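Local structure of putative transcriptional regulator (MarR/EmrR family) (Acinetobacter sp. ADP1, 3NRV) at residues M19-N22 and K23-K27; F36-G39 and M40-R44. The protein probably binds DNA as a dimeric transcription factor of the MarR/EmrR family, regulating gene expression through a winged helix-turn-helix domain. One frame throughout, in Å; residues are numbered along the deposited sequence.

Contact 1: residues M19-N22 and K23-K27; sequences MLAN and KLMLK. With SO4 (sulfate ion), chain E.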
HETATM    1  N   MSE C  19      -7.431  -3.964  -4.210  1.00 28.48           N
HETATM    2  CA  MSE C  19      -7.150  -5.397  -4.263  1.00 33.02           C
HETATM    3  C   MSE C  19      -5.825  -5.669  -4.948  1.00 31.45           C
HETATM    4  O   MSE C  19      -5.098  -6.584  -4.579  1.00 27.96           O
HETATM    5  CB  MSE C  19      -8.280  -6.116  -4.973  1.00 30.99           C
HETATM    6  CG  MSE C  19      -9.541  -6.090  -4.154  1.00 50.22           C
HETATM    7 SE   MSE C  19     -10.780  -7.377  -4.856  0.52 49.76          SE
HETATM    8  CE  MSE C  19     -11.434  -6.325  -6.382  1.00 53.39           C
ATOM      9  N   LEU C  20      -5.530  -4.871  -5.969  1.00 28.81           N
ATOM     10  CA  LEU C  20      -4.237  -4.940  -6.634  1.00 32.67           C
ATOM     11  C   LEU C  20      -3.136  -4.636  -5.626  1.00 23.73           C
ATOM     12  O   LEU C  20      -2.233  -5.430  -5.421  1.00 26.72           O
ATOM     13  CB  LEU C  20      -4.172  -3.909  -7.763  1.00 27.61           C
ATOM     14  CG  LEU C  20      -2.809  -3.678  -8.416  1.00 25.78           C
ATOM     15  CD1 LEU C  20      -2.252  -4.966  -9.052  1.00 26.71           C
ATOM     16  CD2 LEU C  20      -2.924  -2.562  -9.459  1.00 24.48           C
ATOM     17  N   ALA C  21      -3.223  -3.463  -5.010  1.00 24.03           N
ATOM     18  CA  ALA C  21      -2.212  -3.007  -4.072  1.00 26.10           C
ATOM     19  C   ALA C  21      -2.050  -3.975  -2.898  1.00 28.53           C
ATOM     20  O   ALA C  21      -0.940  -4.346  -2.552  1.00 25.84           O
ATOM     21  CB  ALA C  21      -2.561  -1.604  -3.570  1.00 25.03           C
ATOM     22  N   ASN C  22      -3.161  -4.393  -2.291  1.00 26.21           N
ATOM     23  CA  ASN C  22      -3.071  -5.334  -1.174  1.00 24.26           C
ATOM     24  C   ASN C  22      -2.403  -6.667  -1.527  1.00 27.40           C
ATOM     25  O   ASN C  22      -1.549  -7.167  -0.788  1.00 27.43           O
ATOM     26  CB  ASN C  22      -4.444  -5.557  -0.548  1.00 25.39           C
ATOM     27  CG  ASN C  22      -4.921  -4.352   0.216  1.00 32.22           C
ATOM     28  OD1 ASN C  22      -4.117  -3.619   0.789  1.00 34.93           O
ATOM     29  ND2 ASN C  22      -6.237  -4.133   0.237  1.00 32.12           N
ATOM     30  N   LYS C  23      -2.758  -7.241  -2.662  1.00 23.84           N
ATOM     31  CA  LYS C  23      -2.148  -8.507  -3.023  1.00 26.72           C
ATOM     32  C   LYS C  23      -0.659  -8.345  -3.361  1.00 30.47           C
ATOM     33  O   LYS C  23       0.167  -9.176  -2.986  1.00 27.70           O
ATOM     34  CB  LYS C  23      -2.899  -9.169  -4.170  1.00 30.31           C
ATOM     35  CG  LYS C  23      -2.379 -10.565  -4.492  1.00 35.77           C
ATOM     36  CD  LYS C  23      -3.375 -11.325  -5.353  1.00 46.23           C
ATOM     37  CE  LYS C  23      -2.970 -12.779  -5.530  1.00 44.17           C
ATOM     38  NZ  LYS C  23      -4.004 -13.479  -6.333  1.00 54.22           N
ATOM     39  N   LEU C  24      -0.321  -7.273  -4.073  1.00 25.97           N
ATOM     40  CA  LEU C  24       1.073  -6.979  -4.379  1.00 25.45           C
ATOM     41  C   LEU C  24       1.859  -6.791  -3.077  1.00 28.24           C
ATOM     42  O   LEU C  24       2.930  -7.370  -2.901  1.00 28.53           O
ATOM     43  CB  LEU C  24       1.150  -5.736  -5.276  1.00 28.50           C
ATOM     44  CG  LEU C  24       2.523  -5.223  -5.722  1.00 31.15           C
ATOM     45  CD1 LEU C  24       3.285  -6.292  -6.438  1.00 27.67           C
ATOM     46  CD2 LEU C  24       2.346  -3.983  -6.604  1.00 40.24           C
HETATM   47  N   MSE C  25       1.306  -6.015  -2.149  1.00 22.31           N
HETATM   48  CA  MSE C  25       1.967  -5.794  -0.873  1.00 25.41           C
HETATM   49  C   MSE C  25       2.118  -7.068  -0.049  1.00 26.99           C
HETATM   50  O   MSE C  25       3.181  -7.313   0.522  1.00 23.87           O
HETATM   51  CB  MSE C  25       1.268  -4.692  -0.067  1.00 25.05           C
HETATM   52  CG  MSE C  25       1.614  -3.272  -0.583  1.00 28.92           C
HETATM   53 SE   MSE C  25       0.934  -1.857   0.561  0.62 31.77          SE
HETATM   54  CE  MSE C  25      -0.957  -2.087   0.203  1.00 32.73           C
ATOM     55  N   LEU C  26       1.068  -7.891   0.019  1.00 26.88           N
ATOM     56  CA  LEU C  26       1.186  -9.166   0.740  1.00 26.18           C
ATOM     57  C   LEU C  26       2.293 -10.036   0.160  1.00 28.48           C
ATOM     58  O   LEU C  26       3.092 -10.592   0.908  1.00 32.27           O
ATOM     59  CB  LEU C  26      -0.139  -9.955   0.730  1.00 29.40           C
ATOM     60  CG  LEU C  26      -1.247  -9.339   1.579  1.00 32.36           C
ATOM     61  CD1 LEU C  26      -2.595 -10.018   1.285  1.00 29.73           C
ATOM     62  CD2 LEU C  26      -0.876  -9.417   3.062  1.00 30.38           C
ATOM     63  N   LYS C  27       2.342 -10.168  -1.166  1.00 26.66           N
ATOM     64  CA  LYS C  27       3.393 -10.982  -1.780  1.00 27.86           C
ATOM     65  C   LYS C  27       4.763 -10.382  -1.498  1.00 29.29           C
ATOM     66  O   LYS C  27       5.737 -11.097  -1.269  1.00 28.35           O
ATOM     67  CB  LYS C  27       3.175 -11.122  -3.292  1.00 28.97           C
ATOM     68  CG  LYS C  27       1.911 -11.924  -3.644  1.00 32.76           C
ATOM     69  CD  LYS C  27       1.907 -12.379  -5.091  1.00 34.97           C
ATOM     70  CE  LYS C  27       0.932 -13.543  -5.279  1.00 41.71           C
ATOM     71  NZ  LYS C  27       1.084 -14.103  -6.637  1.00 54.36           N
TER
HETATM   72  S   SO4 E 146      -4.485 -16.181  -3.857  1.00 79.91           S
HETATM   73  O1  SO4 E 146      -3.797 -15.204  -3.018  1.00 72.94           O
HETATM   74  O2  SO4 E 146      -5.932 -16.036  -3.705  1.00 61.54           O
HETATM   75  O3  SO4 E 146      -4.094 -15.996  -5.253  1.00 74.52           O
HETATM   76  O4  SO4 E 146      -4.080 -17.519  -3.436  1.00 94.60           O
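Met25, a selenomethionine, folds its terminal methyl back over the preceding turn of the helix, where CE touches Ala21 CB at 4.1 Å and Asn22 OD1 at 3.6 Å, the Met25 and Asn22 side chains crossing at an angle. Its chain runs straight through SE and then turns at the last torsion (chi3 -69°), which brings the methyl onto both residues instead of letting it run on outward. The Asn22 amide oxygen is therefore flanked by a methyl group, while it is also hydrogen-bonded to a glycerol molecule, probably from the crystallisation liquor. Four consecutive i to i+4 backbone bonds hold the turn, among them Met25 N to Ala21 O at 2.8 Å and Leu26 N to Asn22 O at 2.8 Å. All of this belongs to helix 13-36, which in this MarR-type dimer packs against the second subunit; Ala21 meets Ala21 of that subunit. Lys23 leaves the helix in another direction. With CG anti to the backbone N (chi1 -174°) and every later torsion extended, the chain reaches out until NZ donates to O3 of a sulfate ion at 2.7 Å, with CE 3.4 Å from the same oxygen. NZ also forms a salt bridge with Asp146 of the second subunit, so the ammonium group has two anionic partners, the sulfate and that aspartate. Leu26 folds CG close over Asn22 O, 3.2 Å away.

Contact 2: residues F36-G39 and M40-R44; sequences FGIG and MTEWR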
ATOM      1  N   PHE C  36      15.463 -10.597   2.788  1.00 29.26           N
ATOM      2  CA  PHE C  36      16.247  -9.520   3.397  1.00 29.27           C
ATOM      3  C   PHE C  36      15.960  -9.351   4.855  1.00 30.96           C
ATOM      4  O   PHE C  36      16.566  -8.513   5.510  1.00 33.42           O
ATOM      5  CB  PHE C  36      16.026  -8.169   2.666  1.00 26.13           C
ATOM      6  CG  PHE C  36      16.585  -8.165   1.288  1.00 30.15           C
ATOM      7  CD1 PHE C  36      17.957  -8.112   1.097  1.00 26.31           C
ATOM      8  CD2 PHE C  36      15.762  -8.287   0.188  1.00 28.27           C
ATOM      9  CE1 PHE C  36      18.491  -8.156  -0.161  1.00 27.33           C
ATOM     10  CE2 PHE C  36      16.289  -8.345  -1.075  1.00 29.23           C
ATOM     11  CZ  PHE C  36      17.663  -8.274  -1.255  1.00 30.14           C
ATOM     12  N   GLY C  37      15.012 -10.120   5.364  1.00 29.20           N
ATOM     13  CA  GLY C  37      14.669 -10.024   6.766  1.00 27.71           C
ATOM     14  C   GLY C  37      13.965  -8.746   7.190  1.00 36.10           C
ATOM     15  O   GLY C  37      13.987  -8.404   8.366  1.00 31.04           O
ATOM     16  N   ILE C  38      13.337  -8.036   6.250  1.00 26.85           N
ATOM     17  CA  ILE C  38      12.547  -6.850   6.609  1.00 30.63           C
ATOM     18  C   ILE C  38      11.168  -6.963   5.969  1.00 26.74           C
ATOM     19  O   ILE C  38      11.004  -7.673   4.989  1.00 29.31           O
ATOM     20  CB  ILE C  38      13.221  -5.551   6.103  1.00 34.09           C
ATOM     21  CG1 ILE C  38      13.494  -5.658   4.598  1.00 30.29           C
ATOM     22  CG2 ILE C  38      14.523  -5.308   6.835  1.00 32.20           C
ATOM     23  CD1 ILE C  38      13.900  -4.349   3.946  1.00 31.42           C
ATOM     24  N   GLY C  39      10.178  -6.277   6.518  1.00 26.13           N
ATOM     25  CA  GLY C  39       8.851  -6.267   5.917  1.00 27.59           C
ATOM     26  C   GLY C  39       8.748  -5.293   4.753  1.00 27.25           C
ATOM     27  O   GLY C  39       9.666  -4.498   4.504  1.00 26.09           O
HETATM   28  N   MSE C  40       7.631  -5.352   4.031  1.00 25.41           N
HETATM   29  CA  MSE C  40       7.399  -4.483   2.876  1.00 25.11           C
HETATM   30  C   MSE C  40       7.375  -3.012   3.304  1.00 22.91           C
HETATM   31  O   MSE C  40       7.911  -2.129   2.633  1.00 24.58           O
HETATM   32  CB  MSE C  40       6.056  -4.879   2.209  1.00 26.08           C
HETATM   33  CG  MSE C  40       5.508  -3.860   1.170  1.00 32.72           C
HETATM   34 SE   MSE C  40       6.915  -3.687  -0.218  0.80 43.46          SE
HETATM   35  CE  MSE C  40       5.843  -3.077  -1.727  1.00 36.60           C
ATOM     36  N   THR C  41       6.749  -2.738   4.436  1.00 23.92           N
ATOM     37  CA  THR C  41       6.650  -1.353   4.885  1.00 25.44           C
ATOM     38  C   THR C  41       8.008  -0.792   5.310  1.00 25.61           C
ATOM     39  O   THR C  41       8.340   0.361   5.018  1.00 24.64           O
ATOM     40  CB  THR C  41       5.586  -1.187   5.978  1.00 28.56           C
ATOM     41  OG1 THR C  41       4.305  -1.513   5.417  1.00 27.43           O
ATOM     42  CG2 THR C  41       5.571   0.254   6.495  1.00 26.31           C
ATOM     43  N   GLU C  42       8.810  -1.612   5.976  1.00 25.29           N
ATOM     44  CA  GLU C  42      10.204  -1.236   6.230  1.00 22.91           C
ATOM     45  C   GLU C  42      10.933  -0.879   4.933  1.00 21.82           C
ATOM     46  O   GLU C  42      11.613   0.157   4.857  1.00 25.37           O
ATOM     47  CB  GLU C  42      10.928  -2.363   6.984  1.00 22.69           C
ATOM     48  CG  GLU C  42      10.430  -2.434   8.429  1.00 26.20           C
ATOM     49  CD  GLU C  42      10.971  -3.615   9.213  1.00 33.90           C
ATOM     50  OE1 GLU C  42      11.079  -4.719   8.660  1.00 34.03           O
ATOM     51  OE2 GLU C  42      11.280  -3.430  10.399  1.00 39.70           O
ATOM     52  N   TRP C  43      10.806  -1.742   3.928  1.00 22.17           N
ATOM     53  CA  TRP C  43      11.421  -1.494   2.614  1.00 24.03           C
ATOM     54  C   TRP C  43      10.928  -0.175   1.981  1.00 24.99           C
ATOM     55  O   TRP C  43      11.718   0.607   1.472  1.00 22.75           O
ATOM     56  CB  TRP C  43      11.197  -2.674   1.633  1.00 25.42           C
ATOM     57  CG  TRP C  43      11.532  -2.250   0.252  1.00 22.82           C
ATOM     58  CD1 TRP C  43      10.671  -2.036  -0.789  1.00 27.07           C
ATOM     59  CD2 TRP C  43      12.831  -1.859  -0.212  1.00 24.27           C
ATOM     60  NE1 TRP C  43      11.369  -1.567  -1.886  1.00 25.48           N
ATOM     61  CE2 TRP C  43      12.686  -1.448  -1.556  1.00 26.13           C
ATOM     62  CE3 TRP C  43      14.095  -1.836   0.377  1.00 28.31           C
ATOM     63  CZ2 TRP C  43      13.772  -1.027  -2.319  1.00 28.84           C
ATOM     64  CZ3 TRP C  43      15.170  -1.415  -0.389  1.00 30.84           C
ATOM     65  CH2 TRP C  43      14.998  -1.016  -1.719  1.00 24.93           C
ATOM     66  N   ARG C  44       9.620   0.072   2.009  1.00 20.13           N
ATOM     67  CA  ARG C  44       9.089   1.304   1.425  1.00 25.95           C
ATOM     68  C   ARG C  44       9.739   2.538   2.056  1.00 25.13           C
ATOM     69  O   ARG C  44      10.089   3.506   1.380  1.00 22.45           O
ATOM     70  CB  ARG C  44       7.550   1.364   1.567  1.00 22.65           C
ATOM     71  CG  ARG C  44       6.807   0.231   0.805  1.00 26.41           C
ATOM     72  CD  ARG C  44       5.279   0.331   0.988  1.00 23.38           C
ATOM     73  NE  ARG C  44       4.762   1.544   0.337  1.00 28.44           N
ATOM     74  CZ  ARG C  44       3.601   2.136   0.627  1.00 28.70           C
ATOM     75  NH1 ARG C  44       2.824   1.646   1.579  1.00 26.83           N
ATOM     76  NH2 ARG C  44       3.223   3.229  -0.039  1.00 26.02           N
TER
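Gly39 N donates to Glu42 OE1 over 2.8 Å in a nearly straight bond (164° at the hydrogen), meeting the lone pair of OE1 that faces away from OE2. Gly39 occupies the N-cap position of helix 40-51, so this is the side-chain-to-backbone half of a capping box: the residue three places into the helix turns back to hold the N-H of the cap. Glycine cannot supply the reciprocal side-chain bond. The Gly39 carbonyl opens the helical bonding instead, accepting from Trp43 N at 3.0 Å, while Asp62 of the second subunit takes the N-H of Met40. Glu42 reaches back because its CG stands beside the backbone N (chi1 -72°) and the next torsion is extended. Its second oxygen, OE2, forms a salt bridge with Lys81, so both carboxylate oxygens are engaged and the negative charge sits at the N-terminal end of the helix, where the dipole would favour it. Ile38 lies against this carboxylate, its CB 3.4 Å from OE1. Further out, the loop packs onto the helix through the same isoleucine, whose CG1 branch takes the crowded position between backbone N and carbonyl carbon (chi1 54°). That branch carries CD1 to the edge of the Trp43 indole, near the ring plane, and the ring itself stacks with Tyr32. CD1 ends 3.9 Å from Trp43 CB.

How the contacts relate
Both contacts are largely buried, yet they hold different elements: contact 1 is one turn inside helix 13-36, whereas contact 2 fastens the loop after that helix to the start of helix 40-51. Regular backbone bonding and a folded methionine define the former, whose lysines reach to the second subunit; in the latter a carboxylate from the first turn grips the backbone N-H of the N-cap residue and one isoleucine packs the loop against the helix. Their centres are about 14 Å apart, and they touch through packing, for example Met25 SE to Arg44 NH1 at 4.1 Å. The dimer joins them again, since Arg44 NH1 donates to Asn22 OD1 of the second subunit.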